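Long-range contact in response regulator (Caulobacter vibrioides, PDB 3T0Y), which probably binds the anti-sigma factor in the bacterial general stress response, this chain being the sigma-factor-like part of a PhyR-family response regulator: residues T41-Y45 / Q88-R92. Residues are numbered along the deposited sequence; the frame is centred on the assembly and turned at random.
Sequences TGDHY and QRLMR
Selenomethionine M91 reaches from a 3-10 turn onto helix 39-54, where H44 and Y45 receive it, and it buries more surface against the facing segment than any other residue here. Its CB meets Y45, at OH 3.4 Å away and at the adjoining ring carbons, and also H44 CD2. CG then lies over one face of the H44 imidazole, offset toward the rim: it is 3.8 Å from the ring centroid and 28° off the normal, which qualifies as a CH-pi contact. A bend at chi2 keeps SE above the same face, at a distance, and a second bend at chi3 brings CE back to within 3.8 Å of H44 CB. With CG anti to the backbone N (chi1 160°), H44 carries its ring out to M91. At the imidazole edge, near the ring plane, Q88 NE2 approaches CE1 to 3.4 Å, with amide and ring planes 81° apart; this is packing without a hydrogen bond. No direct hydrogen bond joins the segments; a water donates to Q88 O, but its 2.5 Å approach to H44 NE2 is suspiciously short, leaving a water bridge doubtful. Y45 meets the M91 carbonyl oxygen at its ring edge, while its hydroxyl touches CG and CD of R92; the R92 side chain crosses that of Y45 at about a right angle. That hydroxyl is hydrogen-bonded to S81, and the R92 guanidinium forms a salt bridge with E139. T41 CG2 completes the interface 3.3 Å from M91 O. T36 of the second subunit also packs on H44 and M91. Within the chain, the buried, mainly apolar contact joins a sigma2-like helix to helix 86-89 and the 3-10 turn beside the sigma-like helices, consistent with the two-part, all-helical sigma-factor-like domain of PhyR regulators.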
ATOM      1  N   THR C  41      -1.997  -0.006   1.339  1.00 24.01           N
ATOM      2  CA  THR C  41      -1.269   1.171   0.919  1.00 21.00           C
ATOM      3  C   THR C  41      -2.126   2.432   1.172  1.00 26.46           C
ATOM      4  O   THR C  41      -1.624   3.441   1.707  1.00 20.06           O
ATOM      5  CB  THR C  41      -0.853   1.074  -0.562  1.00 21.56           C
ATOM      6  OG1 THR C  41      -0.127  -0.148  -0.782  1.00 23.53           O
ATOM      7  CG2 THR C  41       0.042   2.242  -0.942  1.00 19.10           C
ATOM      8  N   GLY C  42      -3.416   2.362   0.838  1.00 21.61           N
ATOM      9  CA  GLY C  42      -4.301   3.517   1.025  1.00 23.60           C
ATOM     10  C   GLY C  42      -4.451   3.914   2.496  1.00 27.40           C
ATOM     11  O   GLY C  42      -4.353   5.092   2.859  1.00 21.90           O
ATOM     12  N   ASP C  43      -4.678   2.919   3.352  1.00 23.80           N
ATOM     13  CA  ASP C  43      -4.765   3.151   4.783  1.00 25.30           C
ATOM     14  C   ASP C  43      -3.455   3.676   5.344  1.00 23.48           C
ATOM     15  O   ASP C  43      -3.452   4.455   6.280  1.00 26.22           O
ATOM     16  CB  ASP C  43      -5.186   1.877   5.516  1.00 26.74           C
ATOM     17  CG  ASP C  43      -6.612   1.475   5.196  1.00 29.96           C
ATOM     18  OD1 ASP C  43      -7.307   2.281   4.555  1.00 30.21           O
ATOM     19  OD2 ASP C  43      -7.056   0.377   5.601  1.00 38.12           O
ATOM     20  N   HIS C  44      -2.336   3.257   4.785  1.00 26.27           N
ATOM     21  CA  HIS C  44      -1.063   3.811   5.234  1.00 28.89           C
ATOM     22  C   HIS C  44      -1.065   5.335   5.074  1.00 26.68           C
ATOM     23  O   HIS C  44      -0.653   6.076   5.973  1.00 24.61           O
ATOM     24  CB  HIS C  44       0.112   3.204   4.459  1.00 21.93           C
ATOM     25  CG  HIS C  44       1.354   4.041   4.514  1.00 26.53           C
ATOM     26  ND1 HIS C  44       2.153   4.119   5.638  1.00 29.22           N
ATOM     27  CD2 HIS C  44       1.922   4.857   3.592  1.00 21.38           C
ATOM     28  CE1 HIS C  44       3.167   4.934   5.400  1.00 23.32           C
ATOM     29  NE2 HIS C  44       3.049   5.398   4.167  1.00 27.50           N
ATOM     30  N   TYR C  45      -1.554   5.803   3.925  1.00 23.32           N
ATOM     31  CA  TYR C  45      -1.486   7.223   3.590  1.00 22.37           C
ATOM     32  C   TYR C  45      -2.521   8.047   4.357  1.00 22.47           C
ATOM     33  O   TYR C  45      -2.276   9.194   4.735  1.00 22.27           O
ATOM     34  CB  TYR C  45      -1.632   7.424   2.075  1.00 22.80           C
ATOM     35  CG  TYR C  45      -0.330   7.249   1.338  1.00 23.67           C
ATOM     36  CD1 TYR C  45       0.709   8.163   1.516  1.00 24.56           C
ATOM     37  CD2 TYR C  45      -0.123   6.166   0.491  1.00 25.08           C
ATOM     38  CE1 TYR C  45       1.915   8.014   0.854  1.00 25.48           C
ATOM     39  CE2 TYR C  45       1.087   6.004  -0.187  1.00 24.98           C
ATOM     40  CZ  TYR C  45       2.099   6.940   0.003  1.00 24.46           C
ATOM     41  OH  TYR C  45       3.291   6.816  -0.659  1.00 22.48           O
ATOM     42  N   GLN C  88       9.600   4.871   3.399  1.00 39.39           N
ATOM     43  CA  GLN C  88       8.312   5.476   3.127  1.00 40.36           C
ATOM     44  C   GLN C  88       8.074   5.709   1.634  1.00 34.91           C
ATOM     45  O   GLN C  88       6.931   5.708   1.181  1.00 31.09           O
ATOM     46  CB  GLN C  88       8.160   6.777   3.924  1.00 48.24           C
ATOM     47  CG  GLN C  88       8.283   6.580   5.445  1.00 51.11           C
ATOM     48  CD  GLN C  88       7.279   5.561   6.008  1.00 55.95           C
ATOM     49  OE1 GLN C  88       7.529   4.347   6.020  1.00 49.94           O
ATOM     50  NE2 GLN C  88       6.140   6.061   6.484  1.00 55.29           N
ATOM     51  N   ARG C  89       9.140   5.920   0.869  1.00 34.00           N
ATOM     52  CA  ARG C  89       8.992   6.091  -0.572  1.00 37.95           C
ATOM     53  C   ARG C  89       8.441   4.817  -1.205  1.00 34.03           C
ATOM     54  O   ARG C  89       7.768   4.866  -2.237  1.00 31.97           O
ATOM     55  CB  ARG C  89      10.323   6.447  -1.242  1.00 37.30           C
ATOM     56  CG  ARG C  89      10.961   7.726  -0.734  1.00 44.62           C
ATOM     57  CD  ARG C  89      11.662   8.478  -1.868  1.00 49.32           C
ATOM     58  NE  ARG C  89      13.076   8.744  -1.599  1.00 52.81           N
ATOM     59  CZ  ARG C  89      13.521   9.535  -0.626  1.00 54.42           C
ATOM     60  NH1 ARG C  89      12.673  10.129   0.203  1.00 52.92           N
ATOM     61  NH2 ARG C  89      14.823   9.718  -0.465  1.00 61.03           N
ATOM     62  N   LEU C  90       8.731   3.679  -0.587  1.00 25.47           N
ATOM     63  CA  LEU C  90       8.291   2.392  -1.124  1.00 28.57           C
ATOM     64  C   LEU C  90       6.768   2.346  -1.263  1.00 28.27           C
ATOM     65  O   LEU C  90       6.238   1.592  -2.073  1.00 21.52           O
ATOM     66  CB  LEU C  90       8.766   1.242  -0.238  1.00 26.57           C
ATOM     67  CG  LEU C  90      10.269   0.938  -0.188  1.00 31.92           C
ATOM     68  CD1 LEU C  90      10.582   0.040   0.994  1.00 27.86           C
ATOM     69  CD2 LEU C  90      10.771   0.295  -1.487  1.00 25.21           C
HETATM   70  N   MSE C  91       6.063   3.172  -0.495  1.00 23.78           N
HETATM   71  CA  MSE C  91       4.608   3.137  -0.528  1.00 24.75           C
HETATM   72  C   MSE C  91       4.031   3.772  -1.810  1.00 28.96           C
HETATM   73  O   MSE C  91       2.833   3.634  -2.109  1.00 25.35           O
HETATM   74  CB  MSE C  91       4.027   3.755   0.744  1.00 24.05           C
HETATM   75  CG  MSE C  91       4.468   3.030   2.025  1.00 23.98           C
HETATM   76 SE   MSE C  91       4.345   1.052   1.943  0.80 21.29          SE
HETATM   77  CE  MSE C  91       2.479   1.016   2.414  1.00 18.42           C
ATOM     78  N   ARG C  92       4.891   4.456  -2.564  1.00 24.83           N
ATOM     79  CA  ARG C  92       4.499   5.065  -3.843  1.00 25.71           C
ATOM     80  C   ARG C  92       4.596   4.080  -4.996  1.00 27.98           C
ATOM     81  O   ARG C  92       4.221   4.399  -6.115  1.00 24.71           O
ATOM     82  CB  ARG C  92       5.381   6.275  -4.152  1.00 27.56           C
ATOM     83  CG  ARG C  92       5.163   7.428  -3.200  1.00 30.51           C
ATOM     84  CD  ARG C  92       3.804   8.038  -3.458  1.00 27.50           C
ATOM     85  NE  ARG C  92       3.760   8.542  -4.824  1.00 31.55           N
ATOM     86  CZ  ARG C  92       3.979   9.809  -5.156  1.00 34.10           C
ATOM     87  NH1 ARG C  92       4.210  10.706  -4.206  1.00 29.43           N
ATOM     88  NH2 ARG C  92       3.941  10.176  -6.434  1.00 31.25           N
TER
HETATM   89  O   HOH W   1       4.570   6.824   2.872  1.00 35.35           O